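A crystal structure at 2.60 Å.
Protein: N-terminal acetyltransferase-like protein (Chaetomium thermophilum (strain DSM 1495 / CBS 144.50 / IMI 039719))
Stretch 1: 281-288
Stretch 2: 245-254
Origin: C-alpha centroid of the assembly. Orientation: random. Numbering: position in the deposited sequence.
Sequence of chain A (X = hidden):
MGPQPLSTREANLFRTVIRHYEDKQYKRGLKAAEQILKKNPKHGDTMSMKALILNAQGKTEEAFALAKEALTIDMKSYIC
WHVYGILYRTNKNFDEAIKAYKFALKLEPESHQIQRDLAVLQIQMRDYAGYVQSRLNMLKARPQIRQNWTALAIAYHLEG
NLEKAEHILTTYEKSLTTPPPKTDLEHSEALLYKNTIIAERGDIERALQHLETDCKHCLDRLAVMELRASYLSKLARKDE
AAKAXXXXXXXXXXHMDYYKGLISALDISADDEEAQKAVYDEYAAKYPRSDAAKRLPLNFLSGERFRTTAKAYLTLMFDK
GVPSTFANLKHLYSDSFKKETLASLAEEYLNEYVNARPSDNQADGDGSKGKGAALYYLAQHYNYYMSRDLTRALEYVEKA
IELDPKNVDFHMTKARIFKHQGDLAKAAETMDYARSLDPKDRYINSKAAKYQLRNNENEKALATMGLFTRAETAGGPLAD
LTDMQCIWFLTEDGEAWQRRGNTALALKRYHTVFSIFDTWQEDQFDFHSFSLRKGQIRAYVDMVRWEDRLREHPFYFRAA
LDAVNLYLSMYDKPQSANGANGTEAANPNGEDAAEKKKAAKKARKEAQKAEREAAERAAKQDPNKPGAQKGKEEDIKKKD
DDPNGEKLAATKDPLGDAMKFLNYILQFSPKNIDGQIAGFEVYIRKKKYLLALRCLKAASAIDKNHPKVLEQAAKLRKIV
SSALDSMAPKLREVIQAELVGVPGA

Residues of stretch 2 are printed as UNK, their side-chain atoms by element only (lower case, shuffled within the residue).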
# COMPACT_ATOMS: atom_id res chain seq x y z
N ASP A 281 1.51 22.81 26.10
CA ASP A 281 2.57 22.96 27.08
C ASP A 281 2.42 21.91 28.17
O ASP A 281 3.40 21.37 28.67
CB ASP A 281 2.57 24.37 27.69
CG ASP A 281 3.00 25.43 26.70
OD1 ASP A 281 3.69 25.08 25.72
OD2 ASP A 281 2.66 26.62 26.89
N GLU A 282 1.17 21.62 28.51
CA GLU A 282 0.91 20.64 29.55
C GLU A 282 1.50 19.28 29.21
O GLU A 282 2.13 18.66 30.06
CB GLU A 282 -0.59 20.51 29.78
CG GLU A 282 -0.93 19.54 30.86
CD GLU A 282 -2.41 19.44 31.08
OE1 GLU A 282 -3.06 20.50 31.15
OE2 GLU A 282 -2.92 18.30 31.17
N TYR A 283 1.33 18.82 27.97
CA TYR A 283 1.88 17.52 27.59
C TYR A 283 3.37 17.59 27.32
O TYR A 283 4.07 16.60 27.49
CB TYR A 283 1.11 16.93 26.40
CG TYR A 283 -0.23 16.42 26.88
CD1 TYR A 283 -0.37 15.13 27.38
CD2 TYR A 283 -1.34 17.25 26.91
CE1 TYR A 283 -1.58 14.68 27.85
CE2 TYR A 283 -2.54 16.81 27.38
CZ TYR A 283 -2.66 15.53 27.85
OH TYR A 283 -3.88 15.10 28.33
N ALA A 284 3.87 18.76 26.94
CA ALA A 284 5.30 18.96 26.73
C ALA A 284 6.07 18.83 28.05
O ALA A 284 7.15 18.24 28.11
CB ALA A 284 5.57 20.30 26.09
N ALA A 285 5.49 19.38 29.11
CA ALA A 285 6.02 19.23 30.45
C ALA A 285 5.97 17.78 30.91
O ALA A 285 6.91 17.28 31.53
CB ALA A 285 5.25 20.12 31.42
N LYS A 286 4.86 17.11 30.61
CA LYS A 286 4.62 15.75 31.08
C LYS A 286 5.45 14.75 30.28
O LYS A 286 5.81 13.69 30.79
CB LYS A 286 3.13 15.41 30.98
CG LYS A 286 2.68 14.17 31.74
CD LYS A 286 1.19 13.96 31.60
CE LYS A 286 0.72 12.72 32.36
NZ LYS A 286 -0.73 12.47 32.15
N TYR A 287 5.75 15.11 29.04
CA TYR A 287 6.45 14.23 28.11
C TYR A 287 7.57 14.96 27.37
O TYR A 287 7.45 15.28 26.18
CB TYR A 287 5.44 13.61 27.12
CG TYR A 287 4.39 12.73 27.78
CD1 TYR A 287 4.74 11.51 28.35
CD2 TYR A 287 3.05 13.12 27.83
CE1 TYR A 287 3.79 10.70 28.95
CE2 TYR A 287 2.10 12.33 28.43
CZ TYR A 287 2.47 11.11 28.99
OH TYR A 287 1.54 10.30 29.59
N PRO A 288 8.68 15.23 28.07
CA PRO A 288 9.83 16.01 27.59
C PRO A 288 10.43 15.53 26.27
O PRO A 288 11.09 16.32 25.60
CB PRO A 288 10.84 15.84 28.71
CG PRO A 288 10.02 15.63 29.91
CD PRO A 288 8.87 14.79 29.46
N UNK A 245 -9.66 11.54 24.90
CA UNK A 245 -8.54 12.00 24.08
C UNK A 245 -7.29 12.20 24.93
O UNK A 245 -6.16 11.99 24.46
c UNK A 245 -9.95 12.01 19.88
c UNK A 245 -9.73 13.00 22.10
o UNK A 245 -11.99 12.20 18.68
c UNK A 245 -11.82 13.16 20.87
c UNK A 245 -11.05 13.43 22.01
c UNK A 245 -8.91 13.28 23.33
c UNK A 245 -9.20 12.28 21.03
c UNK A 245 -11.26 12.45 19.81
N UNK A 246 -7.49 12.57 26.20
CA UNK A 246 -6.37 12.65 27.13
C UNK A 246 -5.74 11.28 27.33
O UNK A 246 -4.51 11.16 27.35
c UNK A 246 -7.02 14.73 28.42
c UNK A 246 -6.82 13.24 28.46
n UNK A 246 -7.01 18.98 29.63
c UNK A 246 -7.52 17.76 29.63
n UNK A 246 -6.72 16.71 29.79
n UNK A 246 -8.83 17.57 29.49
c UNK A 246 -7.17 15.32 29.80
N UNK A 247 -6.57 10.25 27.47
CA UNK A 247 -6.08 8.87 27.59
C UNK A 247 -5.22 8.46 26.39
O UNK A 247 -4.16 7.84 26.56
c UNK A 247 -7.25 7.92 27.73
N UNK A 248 -5.66 8.83 25.19
CA UNK A 248 -4.93 8.50 23.98
C UNK A 248 -3.62 9.30 23.89
O UNK A 248 -2.61 8.79 23.40
c UNK A 248 -6.32 6.44 21.88
c UNK A 248 -8.00 8.28 21.61
c UNK A 248 -5.79 8.76 22.74
c UNK A 248 -6.89 7.72 22.50
N UNK A 249 -3.65 10.54 24.38
CA UNK A 249 -2.47 11.39 24.30
C UNK A 249 -1.39 10.84 25.20
O UNK A 249 -0.21 10.81 24.83
c UNK A 249 -2.33 14.02 22.55
c UNK A 249 -2.79 12.83 24.71
c UNK A 249 -3.37 13.75 23.63
c UNK A 249 -3.84 15.04 24.26
N UNK A 250 -1.80 10.41 26.39
CA UNK A 250 -0.88 9.80 27.34
C UNK A 250 -0.26 8.53 26.75
O UNK A 250 0.86 8.18 27.09
c UNK A 250 -1.59 9.51 28.66
o UNK A 250 -2.96 10.95 29.99
c UNK A 250 -1.83 10.75 29.49
o UNK A 250 -0.88 11.55 29.64
N UNK A 251 -0.99 7.85 25.88
CA UNK A 251 -0.51 6.63 25.23
C UNK A 251 0.45 6.95 24.08
O UNK A 251 1.40 6.21 23.81
c UNK A 251 -2.60 3.86 23.34
c UNK A 251 -1.71 5.80 24.71
n UNK A 251 -2.40 2.51 22.82
n UNK A 251 -2.17 0.22 23.04
c UNK A 251 -2.34 1.41 23.58
n UNK A 251 -2.45 1.51 24.90
c UNK A 251 -1.37 4.44 24.06
N UNK A 252 0.20 8.05 23.39
CA UNK A 252 0.98 8.36 22.20
C UNK A 252 0.92 9.85 21.96
O UNK A 252 0.09 10.33 21.18
n UNK A 252 0.64 7.35 18.57
o UNK A 252 2.10 8.69 19.65
c UNK A 252 0.45 7.56 20.99
c UNK A 252 1.14 7.92 19.68
N UNK A 253 1.78 10.59 22.66
CA UNK A 253 1.85 12.06 22.64
C UNK A 253 2.18 12.61 21.27
O UNK A 253 2.19 13.82 21.08
c UNK A 253 2.65 10.03 23.70
c UNK A 253 2.95 12.36 23.65
c UNK A 253 2.92 11.21 24.58
N UNK A 254 2.42 11.72 20.31
CA UNK A 254 2.95 12.10 19.00
C UNK A 254 1.90 12.09 17.88
O UNK A 254 2.23 12.22 16.71
c UNK A 254 5.35 11.85 18.22
o UNK A 254 5.66 12.62 20.45
c UNK A 254 4.09 11.15 18.64
o UNK A 254 6.31 13.95 18.81
c UNK A 254 5.81 12.88 19.23

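Position 245 carries eight side-chain atoms: one carbon leading to a six-carbon ring, with a single oxygen on the far side of that ring. The ring's end leads away from stretch 1; its CB is 7.3 Å from Tyr283 OH, so it makes no contact. A hydroxylated aromatic ring identifies Tyr245.

Position 246 has seven atoms: three carbons, a nitrogen, then a carbon holding two more nitrogens, a guanidinium. Its CA-to-CB bond points sideways, but the chain bends nearer: its second carbon lies by the Tyr283 hydroxyl, near the plane of the tyrosine ring, and its guanidinium lies near Glu282. This is Arg246. Arg246 CG is 3.2 Å from Tyr283 OH, and Arg246 NE is 4.3 Å from Glu282 OE2; the charges are opposite, but the separation is beyond a salt bridge.

Position 247 has one carbon, directed away from stretch 1 and touching nothing there: Ala247.

Position 248 shows four carbons, forked at the second. A fork at that carbon, rather than at CB, indicates Leu248, which is buried but out of reach of stretch 1.

Position 249 repeats this pattern of four carbons forked at the second, but its CA-to-CB bond points toward stretch 1. One terminal methyl lies over a face of the Tyr283 ring, 4.0 Å from the centroid and 22° off the normal, a CH-pi geometry. The residue is Leu249, and the methyl is CD1, 3.8 Å from Tyr283 CZ.

Position 250 has two carbons, the second bearing two oxygens, hence a short carboxylate. One oxygen is reached by both Lys286 and Tyr287, as an acidic acceptor would be. This is Asp250: Lys286 NZ donates to Asp250 OD1 at 2.7 Å within a salt bridge, and Tyr287 OH donates to Asp250 OD1, also at 2.7 Å.

Position 251 again has three carbons, a nitrogen and a carbon with two nitrogens, so it is Arg251. Its CA-to-CB bond points away from stretch 1; its guanidinium nitrogens NH1 and NH2 are hydrogen-bonded elsewhere in the structure.

Position 252 has two carbons, the second with one oxygen and one nitrogen, the amide of Asn252. It is the first residue to leave helical phi/psi; its CA-to-CB bond points away from stretch 1, and it makes no contact there.

Position 253 has three carbons closing a ring onto the backbone nitrogen, which only proline does. A ring carbon lies over a face of the Tyr287 ring, a second CH-pi contact. This is Pro253, whose CG is 3.9 Å from the ring centroid, 17° off the normal.

Position 254 has three carbons, the third with two oxygens: Glu254. Its backbone N donates to Asn252 OD1 at 3.1 Å. Its side chain makes no contact with stretch 1, although its end comes nearer than its sideways CA-to-CB bond would suggest.

The contact buries 383 Å², both sides summed, and joins the C-terminal parts of two helices and the residues just beyond them; the helices' N-to-C directions differ by 37°. With axes no closer than 11.6 Å, side chains must bridge the gap. Each of two tyrosines receives an aliphatic group over one ring face: Leu249 on Tyr283, Pro253 on Tyr287. Asp250 OD1 lies at the edge of both rings while accepting from Tyr287 and Lys286, so one carboxylate oxygen ties the polar and apolar parts together.

Stretch 2 (245-254) YRALLDRNPE
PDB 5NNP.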